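Local coordinates for iron-regulated ABC transporter siderophore-binding protein SirA (Staphylococcus aureus subsp. aureus, PDB 3MWF) that binds the ferric siderophore staphyloferrin B and probably hands it to an ABC transporter that brings the iron into the cell, at residues A[172-178]-A[205-209]; A[164-170]-A[223-229]; A[113-117]-A[179-184]. Residues are numbered along the deposited sequence.

Interaction 1: residues A[172-178]-A[205-209]. With SE8 (5-[(2-{[(3S)-5-{[(2S)-2-amino-2-carboxyethyl]amino}-3-carboxy-3-hydroxy-5-oxopentanoyl]amino}ethyl)amino]-2,5-dioxopentanoic acid), chain C.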
# COMPACT_ATOMS: atom_id res chain seq x y z
N HIS A 172 -15.07 -7.85 10.18
CA HIS A 172 -15.69 -6.83 9.33
C HIS A 172 -15.16 -6.96 7.91
O HIS A 172 -14.31 -7.81 7.65
CB HIS A 172 -15.49 -5.38 9.87
CG HIS A 172 -14.09 -4.84 9.74
ND1 HIS A 172 -13.06 -5.23 10.56
CD2 HIS A 172 -13.57 -3.91 8.90
CE1 HIS A 172 -11.96 -4.58 10.23
NE2 HIS A 172 -12.24 -3.76 9.23
N THR A 173 -15.64 -6.11 7.01
CA THR A 173 -15.19 -6.13 5.65
C THR A 173 -14.81 -4.70 5.27
O THR A 173 -15.42 -3.76 5.77
CB THR A 173 -16.28 -6.68 4.72
OG1 THR A 173 -16.55 -8.05 5.06
CG2 THR A 173 -15.87 -6.60 3.24
N ARG A 174 -13.79 -4.54 4.45
CA ARG A 174 -13.39 -3.20 3.99
C ARG A 174 -13.49 -3.04 2.48
O ARG A 174 -13.38 -4.01 1.74
CB ARG A 174 -11.95 -2.92 4.40
CG ARG A 174 -11.80 -2.73 5.94
CD ARG A 174 -10.33 -2.59 6.26
NE ARG A 174 -10.13 -2.47 7.71
CZ ARG A 174 -9.00 -2.01 8.24
NH1 ARG A 174 -7.97 -1.71 7.44
NH2 ARG A 174 -8.88 -1.91 9.58
N ILE A 175 -13.67 -1.81 2.02
CA ILE A 175 -13.43 -1.53 0.59
C ILE A 175 -12.25 -0.59 0.53
O ILE A 175 -12.28 0.47 1.16
CB ILE A 175 -14.65 -0.83 -0.09
CG1 ILE A 175 -15.90 -1.68 0.10
CG2 ILE A 175 -14.31 -0.53 -1.58
CD1 ILE A 175 -17.24 -0.93 -0.36
N TYR A 176 -11.19 -0.98 -0.20
CA TYR A 176 -10.03 -0.11 -0.39
C TYR A 176 -10.32 0.71 -1.64
O TYR A 176 -9.86 0.39 -2.72
CB TYR A 176 -8.71 -0.93 -0.50
CG TYR A 176 -8.25 -1.37 0.86
CD1 TYR A 176 -8.95 -2.35 1.56
CD2 TYR A 176 -7.13 -0.78 1.45
CE1 TYR A 176 -8.57 -2.73 2.86
CE2 TYR A 176 -6.73 -1.15 2.74
CZ TYR A 176 -7.45 -2.13 3.44
OH TYR A 176 -7.10 -2.52 4.71
N ALA A 177 -11.14 1.75 -1.45
CA ALA A 177 -11.58 2.63 -2.53
C ALA A 177 -10.40 3.46 -3.01
O ALA A 177 -10.08 3.49 -4.21
CB ALA A 177 -12.74 3.54 -2.03
N GLY A 178 -9.73 4.07 -2.04
CA GLY A 178 -8.38 4.57 -2.16
C GLY A 178 -7.47 3.56 -1.48
O GLY A 178 -7.57 2.34 -1.70
N ASP A 205 -10.74 6.88 2.22
CA ASP A 205 -9.79 6.05 1.48
C ASP A 205 -10.18 4.57 1.67
O ASP A 205 -10.33 3.80 0.71
CB ASP A 205 -8.36 6.18 2.04
CG ASP A 205 -7.77 7.58 1.99
OD1 ASP A 205 -7.80 8.24 0.92
OD2 ASP A 205 -7.22 8.00 3.03
N ILE A 206 -10.34 4.18 2.93
CA ILE A 206 -10.58 2.77 3.26
C ILE A 206 -11.87 2.77 4.03
O ILE A 206 -11.97 3.42 5.08
CB ILE A 206 -9.42 2.21 4.11
CG1 ILE A 206 -8.12 2.25 3.29
CG2 ILE A 206 -9.76 0.76 4.60
CD1 ILE A 206 -6.81 2.12 4.09
N ILE A 207 -12.89 2.10 3.49
CA ILE A 207 -14.22 2.08 4.08
C ILE A 207 -14.43 0.82 4.89
O ILE A 207 -14.32 -0.28 4.35
CB ILE A 207 -15.28 2.17 2.98
CG1 ILE A 207 -15.04 3.44 2.17
CG2 ILE A 207 -16.69 2.14 3.57
CD1 ILE A 207 -15.66 3.41 0.85
N GLN A 208 -14.71 0.96 6.19
CA GLN A 208 -14.98 -0.21 7.00
C GLN A 208 -16.47 -0.43 6.95
O GLN A 208 -17.24 0.54 7.09
CB GLN A 208 -14.56 0.04 8.44
CG GLN A 208 -13.10 0.19 8.56
CD GLN A 208 -12.61 -0.06 10.00
OE1 GLN A 208 -11.43 -0.25 10.20
NE2 GLN A 208 -13.54 -0.07 10.99
N LEU A 209 -16.88 -1.66 6.66
CA LEU A 209 -18.28 -2.01 6.65
C LEU A 209 -18.59 -3.07 7.67
O LEU A 209 -17.86 -4.06 7.81
CB LEU A 209 -18.68 -2.54 5.28
CG LEU A 209 -18.47 -1.55 4.15
CD1 LEU A 209 -18.81 -2.22 2.86
CD2 LEU A 209 -19.33 -0.27 4.39
C1 SE8 C . -3.19 -1.98 11.87
C2 SE8 C . -3.93 -3.17 11.32
C3 SE8 C . -2.97 -4.12 10.62
N4 SE8 C . -2.38 -3.55 9.41
C5 SE8 C . -2.90 -3.73 8.22
C6 SE8 C . -2.29 -2.95 7.08
C7 SE8 C . -2.89 -1.55 7.01
C8 SE8 C . -2.11 -0.75 5.95
C9 SE8 C . -2.72 0.60 5.59
N10 SE8 C . -3.32 1.29 6.57
C11 SE8 C . -3.87 2.59 6.26
C12 SE8 C . -3.20 3.68 7.08
N13 SE8 C . -4.00 4.89 7.14
C14 SE8 C . -5.02 5.09 8.02
C15 SE8 C . -5.12 4.24 9.25
C16 SE8 C . -5.77 2.98 8.72
C17 SE8 C . -5.37 1.70 9.41
C18 SE8 C . -6.51 0.95 9.92
O19 SE8 C . -2.49 -2.14 12.90
O20 SE8 C . -3.35 -0.88 11.31
N21 SE8 C . -4.97 -2.70 10.39
O22 SE8 C . -3.83 -4.48 7.99
C23 SE8 C . -4.37 -1.62 6.70
O24 SE8 C . -4.75 -1.88 5.52
O25 SE8 C . -5.21 -1.41 7.61
O26 SE8 C . -2.79 -0.93 8.31
O27 SE8 C . -2.63 1.02 4.45
O28 SE8 C . -5.89 5.92 7.84
O29 SE8 C . -4.22 1.26 9.41
O30 SE8 C . -6.39 -0.26 10.05
O31 SE8 C . -7.60 1.54 10.16
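The striking feature here is the guanidinium of R174, which is tied by neighbours in its own segment while it binds the siderophore. Its NE donates to H172 NE2 (2.9 Å), and its NH1 donates to Y176 OH (3.0 Å) and to SE8 O25 (2.8 Å). NH2 reaches a second carboxylate of the ligand at SE8 O30, 3.0 Å away. Y176 OH in turn gives its proton to SE8 O24 (2.6 Å), so R174 and Y176 each take one oxygen of the same carboxylate.

Underneath lies an antiparallel pair of strands, 173-176 against 206-209, with axes 4.6 Å apart at 159°. T173 and L209 form a hydrogen-bonded pair (T173 N to L209 O 3.1 Å, L209 N to T173 O 2.7 Å). I175 and I207 form the next (I175 N to I207 O and I207 N to I175 O, both 2.9 Å). These four residues share the sheet face turned from the ligand, where I175 CD1 meets L209 CD1 at 3.8 Å. R174 and Q208 make the non-hydrogen-bonded pair on the ligand face. There I206 CG2 sits over the Y176 ring in a CH-pi contact, 4.0 Å from the centroid, while I206 CD1 reaches SE8 C11 at 3.7 Å. At Y176 the chain bends in an inverse gamma turn, and G178 N donates a hydrogen bond to D205 O (2.8 Å).

Strand 206-209 is the edge of its sheet; 163-168 flanks 173-176 on the other side. NH and OH donors aimed at carboxylates, beside a hydrophobic I206 wall, are consistent with a pocket suited to a carboxylate-rich ferric siderophore.

Interaction 2: residues A[164-170]-A[223-229]. With SE8 (5-[(2-{[(3S)-5-{[(2S)-2-amino-2-carboxyethyl]amino}-3-carboxy-3-hydroxy-5-oxopentanoyl]amino}ethyl)amino]-2,5-dioxopentanoic acid), chain C.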
# COMPACT_ATOMS: atom_id res chain seq x y z
N SER A 164 -13.80 -2.56 -7.74
CA SER A 164 -13.70 -2.36 -6.27
C SER A 164 -12.74 -3.40 -5.73
O SER A 164 -12.58 -4.47 -6.33
CB SER A 164 -15.06 -2.45 -5.58
OG SER A 164 -15.64 -3.75 -5.67
N VAL A 165 -12.10 -3.05 -4.62
CA VAL A 165 -11.17 -3.94 -3.93
C VAL A 165 -11.81 -4.21 -2.57
O VAL A 165 -11.96 -3.30 -1.73
CB VAL A 165 -9.79 -3.26 -3.77
CG1 VAL A 165 -8.83 -4.19 -2.98
CG2 VAL A 165 -9.22 -2.93 -5.16
N VAL A 166 -12.24 -5.45 -2.38
CA VAL A 166 -13.00 -5.85 -1.17
C VAL A 166 -12.07 -6.70 -0.33
O VAL A 166 -11.49 -7.68 -0.85
CB VAL A 166 -14.26 -6.64 -1.55
CG1 VAL A 166 -14.96 -7.21 -0.32
CG2 VAL A 166 -15.23 -5.73 -2.38
N ASN A 167 -11.95 -6.34 0.94
CA ASN A 167 -11.04 -7.04 1.88
C ASN A 167 -11.84 -7.63 3.01
O ASN A 167 -12.46 -6.92 3.83
CB ASN A 167 -10.01 -6.01 2.38
CG ASN A 167 -9.29 -6.40 3.69
OD1 ASN A 167 -9.10 -5.53 4.55
ND2 ASN A 167 -8.90 -7.67 3.84
N PHE A 168 -11.86 -8.97 3.06
CA PHE A 168 -12.51 -9.63 4.19
C PHE A 168 -11.54 -9.71 5.36
O PHE A 168 -10.39 -10.14 5.19
CB PHE A 168 -13.00 -11.02 3.79
CG PHE A 168 -14.06 -10.97 2.73
CD1 PHE A 168 -15.26 -10.33 3.00
CD2 PHE A 168 -13.83 -11.51 1.47
CE1 PHE A 168 -16.25 -10.24 2.04
CE2 PHE A 168 -14.85 -11.43 0.48
CZ PHE A 168 -16.05 -10.78 0.78
N ARG A 169 -12.00 -9.24 6.53
CA ARG A 169 -11.17 -9.27 7.76
C ARG A 169 -11.83 -10.22 8.74
O ARG A 169 -12.81 -10.87 8.41
CB ARG A 169 -11.05 -7.88 8.36
CG ARG A 169 -10.38 -6.86 7.42
CD ARG A 169 -9.33 -5.99 8.18
NE ARG A 169 -8.35 -5.53 7.21
CZ ARG A 169 -7.08 -5.33 7.44
NH1 ARG A 169 -6.51 -5.56 8.65
NH2 ARG A 169 -6.36 -4.92 6.42
N ALA A 170 -11.29 -10.31 9.95
CA ALA A 170 -11.80 -11.28 10.92
C ALA A 170 -13.22 -10.96 11.43
O ALA A 170 -13.98 -11.88 11.79
CB ALA A 170 -10.80 -11.39 12.12
N ILE A 223 -14.39 -7.20 -9.43
CA ILE A 223 -14.12 -7.08 -7.99
C ILE A 223 -12.89 -7.89 -7.64
O ILE A 223 -12.76 -9.04 -8.06
CB ILE A 223 -15.35 -7.52 -7.14
CG1 ILE A 223 -16.52 -6.53 -7.33
CG2 ILE A 223 -14.97 -7.70 -5.63
CD1 ILE A 223 -17.82 -6.96 -6.62
N PHE A 224 -11.98 -7.27 -6.89
CA PHE A 224 -10.74 -7.89 -6.49
C PHE A 224 -10.85 -8.19 -5.03
O PHE A 224 -11.06 -7.27 -4.22
CB PHE A 224 -9.61 -6.90 -6.77
CG PHE A 224 -9.47 -6.56 -8.22
CD1 PHE A 224 -8.80 -7.44 -9.08
CD2 PHE A 224 -10.07 -5.41 -8.77
CE1 PHE A 224 -8.69 -7.17 -10.43
CE2 PHE A 224 -9.95 -5.11 -10.13
CZ PHE A 224 -9.26 -6.00 -10.97
N VAL A 225 -10.76 -9.47 -4.66
CA VAL A 225 -10.96 -9.87 -3.26
C VAL A 225 -9.63 -10.17 -2.55
O VAL A 225 -8.86 -11.01 -3.02
CB VAL A 225 -11.89 -11.09 -3.18
CG1 VAL A 225 -11.99 -11.62 -1.76
CG2 VAL A 225 -13.28 -10.73 -3.69
N VAL A 226 -9.41 -9.52 -1.41
CA VAL A 226 -8.18 -9.72 -0.60
C VAL A 226 -8.57 -10.23 0.77
O VAL A 226 -9.36 -9.60 1.48
CB VAL A 226 -7.38 -8.40 -0.43
CG1 VAL A 226 -6.07 -8.67 0.32
CG2 VAL A 226 -7.09 -7.73 -1.76
N LYS A 227 -8.04 -11.40 1.15
CA LYS A 227 -8.29 -11.94 2.50
C LYS A 227 -7.09 -11.52 3.32
O LYS A 227 -5.96 -11.94 3.03
CB LYS A 227 -8.40 -13.47 2.43
CG LYS A 227 -9.77 -13.92 1.91
CD LYS A 227 -9.86 -15.46 1.82
CE LYS A 227 -9.14 -16.00 0.61
NZ LYS A 227 -9.91 -15.72 -0.67
N SER A 228 -7.29 -10.65 4.31
CA SER A 228 -6.16 -10.09 5.05
C SER A 228 -6.61 -9.49 6.36
O SER A 228 -7.53 -8.68 6.40
CB SER A 228 -5.46 -9.01 4.20
OG SER A 228 -4.33 -8.45 4.88
N ASP A 229 -6.00 -9.95 7.45
CA ASP A 229 -6.18 -9.32 8.76
C ASP A 229 -4.98 -9.73 9.62
O ASP A 229 -5.04 -10.72 10.39
CB ASP A 229 -7.52 -9.73 9.41
CG ASP A 229 -7.87 -8.90 10.64
OD1 ASP A 229 -6.97 -8.24 11.21
OD2 ASP A 229 -9.04 -8.94 11.09
C1 SE8 C . -3.19 -1.98 11.87
C2 SE8 C . -3.93 -3.17 11.32
C3 SE8 C . -2.97 -4.12 10.62
N4 SE8 C . -2.38 -3.55 9.41
C5 SE8 C . -2.90 -3.73 8.22
C6 SE8 C . -2.29 -2.95 7.08
C7 SE8 C . -2.89 -1.55 7.01
C8 SE8 C . -2.11 -0.75 5.95
C9 SE8 C . -2.72 0.60 5.59
N10 SE8 C . -3.32 1.29 6.57
C11 SE8 C . -3.87 2.59 6.26
C12 SE8 C . -3.20 3.68 7.08
N13 SE8 C . -4.00 4.89 7.14
C14 SE8 C . -5.02 5.09 8.02
C15 SE8 C . -5.12 4.24 9.25
C16 SE8 C . -5.77 2.98 8.72
C17 SE8 C . -5.37 1.70 9.41
C18 SE8 C . -6.51 0.95 9.92
O19 SE8 C . -2.49 -2.14 12.90
O20 SE8 C . -3.35 -0.88 11.31
N21 SE8 C . -4.97 -2.70 10.39
O22 SE8 C . -3.83 -4.48 7.99
C23 SE8 C . -4.37 -1.62 6.70
O24 SE8 C . -4.75 -1.88 5.52
O25 SE8 C . -5.21 -1.41 7.61
O26 SE8 C . -2.79 -0.93 8.31
O27 SE8 C . -2.63 1.02 4.45
O28 SE8 C . -5.89 5.92 7.84
O29 SE8 C . -4.22 1.26 9.41
O30 SE8 C . -6.39 -0.26 10.05
O31 SE8 C . -7.60 1.54 10.16
O HOH W 1 -8.53 -5.32 11.35
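R169 points its guanidinium at the siderophore, with NH1 and NH2 both donating to the amide oxygen SE8 O22 at 3.0 Å. Its NE is steadied by N167 OD1 (2.8 Å), and the other end of the N167 amide crosses to 223-229, where ND2 donates to V226 O on the strand and to S228 O just beyond it, each at 3.1 Å. D229 adds a bond from A170 N to its OD2 (2.9 Å) and a long salt bridge from its OD1 to R169 NH1 (3.7 Å).

Behind this polar end, strands 164-168 and 223-227 run parallel, their axes 4.7 Å apart with an angle of 24° between their directions. The strands are joined through hydrogen bonds from F224 N to S164 O (2.9 Å), V166 N to F224 O (2.8 Å) and V226 N to V166 O (2.8 Å). The pairing weakens toward the ligand, with a weak F168 N to V226 O bond (3.0 Å) and then S228 N to F168 O at 3.3 Å.

Packing completes both faces. V166 CG2 meets I223 CG2 (3.8 Å) and F168 CE2 meets V225 CG1 (3.6 Å) on one; V165 CG1 meets V226 CG2 (4.1 Å) on the other. Helix 236-246 touches F168, and W271 of helix 268-273 lies against F224 and V226.

Ligand-gripping loops at the C-terminal ends of parallel strands are what one expects in a lobe of a periplasmic-type binding protein, whose siderophore lies in the cleft.

Interaction 3: residues A[113-117]-A[179-184]; sequences VFKFK and GYAGEI. With SE8 (5-[(2-{[(3S)-5-{[(2S)-2-amino-2-carboxyethyl]amino}-3-carboxy-3-hydroxy-5-oxopentanoyl]amino}ethyl)amino]-2,5-dioxopentanoic acid), chain C.
Build 113-117 as a tight bend: V113 (phi/psi -106/-12) and F114 (-111/-5) lead into an inverse gamma turn centred on K115 (-87/79), with a weak F116 N to F114 O bond of 3.0 Å. K115 is the N-cap of helix 116-127. Segment 179-184 is the N-terminal part of the helix that runs on to residue 187, and the two backbones come nearest at F114 and Y180, CA to CA 4.8 Å.

G179 comes first, with positive phi (65/-168), a conformation that favours glycine. Its CA lies over the F114 ring (chi1 p, chi2 74°), a CH-pi contact 3.5 Å from the centroid and 11° off the normal. Y180 (chi1 t) puts CB 3.8 Å from F114 CB and CD1 3.4 Å from F114 O; its CE1 is 4.0 Å from F116 CD1, with F116 chi1 p. A water links F114 O (2.9 Å) to Y180 O (2.8 Å), while Y180 OH hydrogen-bonds to G276 O.

E183 N hydrogen-bonds to G179 O at 3.0 Å. E183 (chi1 m, chi2 t, chi3 1°) sends OE2 to K115 NZ, a 2.7 Å salt bridge; K115 stretches as m, t, t, m to meet it. E183 OE1 binds two waters, at 2.6 and 2.8 Å, which lead respectively to K115 NZ and K117 NZ (both 3.2 Å). Last, I184 CG1 packs on F116 CE1 at 3.8 Å.

F114 CD2 and V113 CG2 lie 3.6 and 3.5 Å from SE8 O27. Here the loop after strand 107-110 of the N-terminal lobe meets a C-terminal-lobe helix at the siderophore cleft, consistent with a periplasmic-type binding protein whose lobes are linked by a long helix, 130-155.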
# COMPACT_ATOMS: atom_id res chain seq x y z
N VAL A 113 0.78 5.68 4.81
CA VAL A 113 1.74 4.62 4.56
C VAL A 113 1.65 4.06 3.14
O VAL A 113 2.50 3.26 2.76
CB VAL A 113 1.59 3.45 5.58
CG1 VAL A 113 1.80 3.97 7.01
CG2 VAL A 113 0.21 2.73 5.41
N PHE A 114 0.59 4.42 2.42
CA PHE A 114 0.30 3.70 1.16
C PHE A 114 0.51 4.53 -0.10
O PHE A 114 0.37 3.99 -1.23
CB PHE A 114 -1.12 3.09 1.17
CG PHE A 114 -2.21 4.09 1.43
CD1 PHE A 114 -2.59 5.01 0.42
CD2 PHE A 114 -2.85 4.12 2.66
CE1 PHE A 114 -3.60 5.96 0.68
CE2 PHE A 114 -3.86 5.03 2.94
CZ PHE A 114 -4.26 5.97 1.93
N LYS A 115 0.83 5.82 0.06
CA LYS A 115 1.05 6.68 -1.13
C LYS A 115 2.51 6.57 -1.56
O LYS A 115 3.35 7.45 -1.25
CB LYS A 115 0.63 8.13 -0.86
CG LYS A 115 -0.88 8.29 -0.54
CD LYS A 115 -1.21 9.74 -0.13
CE LYS A 115 -2.71 9.91 0.22
NZ LYS A 115 -3.54 10.12 -0.99
N PHE A 116 2.80 5.47 -2.25
CA PHE A 116 4.20 5.07 -2.47
C PHE A 116 4.94 6.09 -3.34
O PHE A 116 6.16 6.21 -3.25
CB PHE A 116 4.26 3.65 -3.05
CG PHE A 116 3.85 3.59 -4.50
CD1 PHE A 116 2.51 3.45 -4.85
CD2 PHE A 116 4.81 3.72 -5.51
CE1 PHE A 116 2.11 3.42 -6.20
CE2 PHE A 116 4.43 3.71 -6.86
CZ PHE A 116 3.07 3.55 -7.20
N LYS A 117 4.19 6.87 -4.14
CA LYS A 117 4.84 7.91 -4.95
C LYS A 117 5.33 9.04 -4.06
O LYS A 117 6.42 9.58 -4.27
CB LYS A 117 3.90 8.40 -6.06
CG LYS A 117 3.60 7.29 -7.09
CD LYS A 117 2.40 7.59 -8.02
CE LYS A 117 1.13 7.91 -7.21
NZ LYS A 117 -0.16 7.19 -7.53
N GLY A 179 -6.61 4.04 -0.61
CA GLY A 179 -5.62 3.16 -0.03
C GLY A 179 -4.65 2.65 -1.09
O GLY A 179 -4.60 3.16 -2.22
N TYR A 180 -3.86 1.65 -0.73
CA TYR A 180 -2.78 1.23 -1.62
C TYR A 180 -3.29 0.80 -2.99
O TYR A 180 -2.85 1.36 -4.01
CB TYR A 180 -1.99 0.06 -1.00
CG TYR A 180 -0.78 -0.25 -1.84
CD1 TYR A 180 0.33 0.62 -1.83
CD2 TYR A 180 -0.74 -1.39 -2.65
CE1 TYR A 180 1.44 0.34 -2.62
CE2 TYR A 180 0.38 -1.66 -3.46
CZ TYR A 180 1.44 -0.79 -3.43
OH TYR A 180 2.57 -1.04 -4.17
N ALA A 181 -4.16 -0.22 -3.02
CA ALA A 181 -4.59 -0.78 -4.31
C ALA A 181 -5.60 0.15 -4.97
O ALA A 181 -5.56 0.32 -6.18
CB ALA A 181 -5.19 -2.18 -4.16
N GLY A 182 -6.48 0.77 -4.18
CA GLY A 182 -7.47 1.69 -4.77
C GLY A 182 -6.87 2.87 -5.53
O GLY A 182 -7.37 3.27 -6.60
N GLU A 183 -5.80 3.45 -4.99
CA GLU A 183 -5.12 4.52 -5.72
C GLU A 183 -4.42 4.04 -6.99
O GLU A 183 -4.44 4.76 -8.00
CB GLU A 183 -4.13 5.28 -4.84
CG GLU A 183 -4.84 6.06 -3.70
CD GLU A 183 -3.97 7.17 -3.13
OE1 GLU A 183 -2.83 7.41 -3.56
OE2 GLU A 183 -4.44 7.87 -2.22
N ILE A 184 -3.79 2.86 -6.95
CA ILE A 184 -3.16 2.30 -8.14
C ILE A 184 -4.20 2.00 -9.22
O ILE A 184 -4.01 2.37 -10.38
CB ILE A 184 -2.33 1.06 -7.79
CG1 ILE A 184 -1.09 1.54 -7.01
CG2 ILE A 184 -1.85 0.34 -9.09
CD1 ILE A 184 -0.40 0.39 -6.24
C1 SE8 C . -3.19 -1.98 11.87
C2 SE8 C . -3.93 -3.17 11.32
C3 SE8 C . -2.97 -4.12 10.62
N4 SE8 C . -2.38 -3.55 9.41
C5 SE8 C . -2.90 -3.73 8.22
C6 SE8 C . -2.29 -2.95 7.08
C7 SE8 C . -2.89 -1.55 7.01
C8 SE8 C . -2.11 -0.75 5.95
C9 SE8 C . -2.72 0.60 5.59
N10 SE8 C . -3.32 1.29 6.57
C11 SE8 C . -3.87 2.59 6.26
C12 SE8 C . -3.20 3.68 7.08
N13 SE8 C . -4.00 4.89 7.14
C14 SE8 C . -5.02 5.09 8.02
C15 SE8 C . -5.12 4.24 9.25
C16 SE8 C . -5.77 2.98 8.72
C17 SE8 C . -5.37 1.70 9.41
C18 SE8 C . -6.51 0.95 9.92
O19 SE8 C . -2.49 -2.14 12.90
O20 SE8 C . -3.35 -0.88 11.31
N21 SE8 C . -4.97 -2.70 10.39
O22 SE8 C . -3.83 -4.48 7.99
C23 SE8 C . -4.37 -1.62 6.70
O24 SE8 C . -4.75 -1.88 5.52
O25 SE8 C . -5.21 -1.41 7.61
O26 SE8 C . -2.79 -0.93 8.31
O27 SE8 C . -2.63 1.02 4.45
O28 SE8 C . -5.89 5.92 7.84
O29 SE8 C . -4.22 1.26 9.41
O30 SE8 C . -6.39 -0.26 10.05
O31 SE8 C . -7.60 1.54 10.16
O HOH W 2 -0.89 3.37 -3.76
O HOH W 3 -1.90 9.88 -3.78
O HOH W 4 -0.75 5.94 -4.63

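From the N terminus, the chain leaves the first lobe's sheet after strand 107-110 and makes the 113-117 bend. It then runs through helix 116-127, the long helix 130-155 and strands 163-168 and 173-176 before interaction 3 closes that loop at 179-184. This loop crosses both others, since it takes in 164-170 and 172-178 but ends before their partners. Interaction 1 closes next, at 205-209, around two helices; interaction 2 closes last, at 223-229, enclosing interaction 1 entirely. Interactions 1 and 2 share one sheet, joined by bonds such as R174 N to N167 O (2.8 Å), whereas interaction 3 ties that second lobe to the first. All three touch the siderophore.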